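Local coordinates for protein 7,8-dihydro-6-hydroxymethylpterin pyrophosphokinase-dihydropteroate synthase (Plasmodium falciparum, PDB 6JWS) that probably catalyses two consecutive steps of folate biosynthesis, pyrophosphorylating hydroxymethyldihydropterin with ATP and then joining the product to 4-aminobenzoate, at residues T51-E56 with I567-I572. The protein carries 1 engineered substitution. Numbering follows the deposited sequence.
Sequences TSYLYE and IPRYRI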
loop_
_atom_site.group_PDB
_atom_site.type_symbol
_atom_site.label_atom_id
_atom_site.label_comp_id
_atom_site.label_asym_id
_atom_site.label_seq_id
_atom_site.Cartn_x
_atom_site.Cartn_y
_atom_site.Cartn_z
ATOM N N THR B 51 -19.766 -26.175 -10.219
ATOM C CA THR B 51 -18.626 -25.862 -11.057
ATOM C C THR B 51 -17.525 -25.327 -10.152
ATOM O O THR B 51 -17.806 -24.839 -9.062
ATOM C CB THR B 51 -18.933 -24.792 -12.120
ATOM O OG1 THR B 51 -19.652 -23.687 -11.557
ATOM C CG2 THR B 51 -19.674 -25.316 -13.337
ATOM N N SER B 52 -16.276 -25.428 -10.603
ATOM C CA SER B 52 -15.145 -24.818 -9.933
ATOM C C SER B 52 -14.876 -23.488 -10.631
ATOM O O SER B 52 -15.540 -23.186 -11.618
ATOM C CB SER B 52 -13.947 -25.728 -10.056
ATOM O OG SER B 52 -13.457 -25.733 -11.403
ATOM N N TYR B 53 -13.896 -22.714 -10.134
ATOM C CA TYR B 53 -13.319 -21.665 -10.950
ATOM C C TYR B 53 -12.692 -22.273 -12.204
ATOM O O TYR B 53 -12.437 -23.467 -12.302
ATOM C CB TYR B 53 -12.346 -20.792 -10.144
ATOM C CG TYR B 53 -13.061 -19.915 -9.147
ATOM C CD1 TYR B 53 -13.703 -18.748 -9.556
ATOM C CD2 TYR B 53 -13.171 -20.291 -7.810
ATOM C CE1 TYR B 53 -14.414 -17.973 -8.650
ATOM C CE2 TYR B 53 -13.886 -19.535 -6.895
ATOM C CZ TYR B 53 -14.509 -18.365 -7.320
ATOM O OH TYR B 53 -15.264 -17.625 -6.438
ATOM N N LEU B 54 -12.407 -21.402 -13.157
ATOM C CA LEU B 54 -11.525 -21.688 -14.266
ATOM C C LEU B 54 -10.098 -21.460 -13.776
ATOM O O LEU B 54 -9.873 -20.567 -12.964
ATOM C CB LEU B 54 -11.872 -20.652 -15.333
ATOM C CG LEU B 54 -12.108 -21.220 -16.715
ATOM C CD1 LEU B 54 -12.885 -20.224 -17.575
ATOM C CD2 LEU B 54 -10.758 -21.548 -17.350
ATOM N N TYR B 55 -9.140 -22.250 -14.291
ATOM C CA TYR B 55 -7.754 -22.127 -13.858
ATOM C C TYR B 55 -6.796 -22.231 -15.034
ATOM O O TYR B 55 -6.978 -23.056 -15.918
ATOM C CB TYR B 55 -7.400 -23.193 -12.826
ATOM C CG TYR B 55 -8.076 -23.010 -11.494
ATOM C CD1 TYR B 55 -7.520 -22.198 -10.511
ATOM C CD2 TYR B 55 -9.290 -23.626 -11.225
ATOM C CE1 TYR B 55 -8.143 -22.035 -9.283
ATOM C CE2 TYR B 55 -9.913 -23.485 -10.002
ATOM C CZ TYR B 55 -9.341 -22.681 -9.033
ATOM O OH TYR B 55 -9.981 -22.529 -7.834
ATOM N N GLU B 56 -5.763 -21.391 -15.016
ATOM C CA GLU B 56 -4.654 -21.556 -15.936
ATOM C C GLU B 56 -3.537 -22.306 -15.217
ATOM O O GLU B 56 -3.024 -21.854 -14.190
ATOM C CB GLU B 56 -4.167 -20.213 -16.435
ATOM C CG GLU B 56 -2.816 -20.301 -17.122
ATOM C CD GLU B 56 -2.423 -18.925 -17.591
ATOM O OE1 GLU B 56 -3.020 -18.457 -18.584
ATOM O OE2 GLU B 56 -1.585 -18.295 -16.921
ATOM N N ILE B 567 -25.129 -21.844 -12.687
ATOM C CA ILE B 567 -24.388 -20.644 -13.053
ATOM C C ILE B 567 -22.907 -20.931 -12.806
ATOM O O ILE B 567 -22.534 -21.362 -11.723
ATOM C CB ILE B 567 -24.889 -19.405 -12.283
ATOM C CG1 ILE B 567 -26.395 -19.185 -12.494
ATOM C CG2 ILE B 567 -24.070 -18.167 -12.657
ATOM C CD1 ILE B 567 -26.828 -19.195 -13.956
ATOM N N PRO B 568 -22.035 -20.824 -13.832
ATOM C CA PRO B 568 -20.614 -21.137 -13.653
ATOM C C PRO B 568 -20.025 -20.266 -12.537
ATOM O O PRO B 568 -20.250 -19.057 -12.520
ATOM C CB PRO B 568 -19.990 -20.761 -15.005
ATOM C CG PRO B 568 -21.145 -20.786 -16.005
ATOM C CD PRO B 568 -22.385 -20.427 -15.212
ATOM N N ARG B 569 -19.274 -20.903 -11.620
ATOM C CA ARG B 569 -18.680 -20.275 -10.446
ATOM C C ARG B 569 -17.841 -19.046 -10.806
ATOM O O ARG B 569 -17.879 -18.048 -10.084
ATOM C CB ARG B 569 -17.830 -21.280 -9.654
ATOM C CG ARG B 569 -17.358 -20.765 -8.296
ATOM C CD ARG B 569 -16.547 -21.798 -7.522
ATOM N NE ARG B 569 -17.388 -22.940 -7.208
ATOM C CZ ARG B 569 -17.975 -23.124 -6.035
ATOM N NH1 ARG B 569 -17.751 -22.281 -5.034
ATOM N NH2 ARG B 569 -18.757 -24.176 -5.872
ATOM N N TYR B 570 -17.085 -19.124 -11.907
ATOM C CA TYR B 570 -16.135 -18.092 -12.294
ATOM C C TYR B 570 -16.855 -16.875 -12.891
ATOM O O TYR B 570 -16.210 -15.900 -13.269
ATOM C CB TYR B 570 -15.103 -18.679 -13.265
ATOM C CG TYR B 570 -15.707 -19.357 -14.467
ATOM C CD1 TYR B 570 -16.072 -18.620 -15.575
ATOM C CD2 TYR B 570 -15.968 -20.717 -14.473
ATOM C CE1 TYR B 570 -16.676 -19.202 -16.674
ATOM C CE2 TYR B 570 -16.562 -21.321 -15.569
ATOM C CZ TYR B 570 -16.904 -20.561 -16.674
ATOM O OH TYR B 570 -17.508 -21.124 -17.761
ATOM N N ARG B 571 -18.197 -16.901 -12.944
ATOM C CA ARG B 571 -18.941 -15.785 -13.522
ATOM C C ARG B 571 -19.701 -14.996 -12.449
ATOM O O ARG B 571 -20.506 -14.132 -12.782
ATOM C CB ARG B 571 -19.916 -16.257 -14.610
ATOM C CG ARG B 571 -19.266 -16.483 -15.970
ATOM C CD ARG B 571 -20.287 -16.812 -17.050
ATOM N NE ARG B 571 -19.701 -16.892 -18.377
ATOM C CZ ARG B 571 -19.492 -15.858 -19.189
ATOM N NH1 ARG B 571 -19.810 -14.629 -18.789
ATOM N NH2 ARG B 571 -18.961 -16.057 -20.385
ATOM N N ILE B 572 -19.431 -15.269 -11.173
ATOM C CA ILE B 572 -20.186 -14.658 -10.085
ATOM C C ILE B 572 -19.245 -13.757 -9.295
ATOM O O ILE B 572 -18.218 -14.223 -8.819
ATOM C CB ILE B 572 -20.774 -15.757 -9.175
ATOM C CG1 ILE B 572 -21.707 -16.676 -9.973
ATOM C CG2 ILE B 572 -21.459 -15.157 -7.954
ATOM C CD1 ILE B 572 -22.078 -17.952 -9.266
HETATM O O HOH W 1 -22.447 -24.133 -11.610
HETATM O O HOH W 2 -17.168 -16.483 -7.901
HETATM O O HOH W 3 -16.331 -19.776 -4.756
#
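R569 opens the short 3-10 turn that leads into strand 572-575 of the synthase barrel, and its long side chain reaches across to strand 46-57 of the kinase sheet. Its CB meets both the carbonyl O of S52 and OG1 of T51. With CG anti to the backbone N (chi1 -171°), the chain runs out nearly straight, and R569 CD passes over one face of the Y53 ring, 3.9 Å from the Y53 ring centroid, a CH-pi contact suited to a methylene that its neighbouring guanidinium probably polarises. A bend at chi3 then points NE at the carbonyl O of T51, an almost linear hydrogen bond (R569 NE to T51 O 2.7 Å) lying in the guanidinium plane. At the tip, NH2 bonds N50, and NH1 shares a water with Y53 OH. T51 also serves through its hydroxyl: OG1 accepts from R569 N at 2.8 Å and donates to a water held by I567 O. Beyond, the Y570 ring is sandwiched between P568 CB and L54 CD1, the latter 4.0 Å from its centroid, while its OH bonds E35. Arginine's length and several N-H groups thus let one buried residue join the two enzyme domains, its charge probably eased by carbonyl, amide and water oxygens.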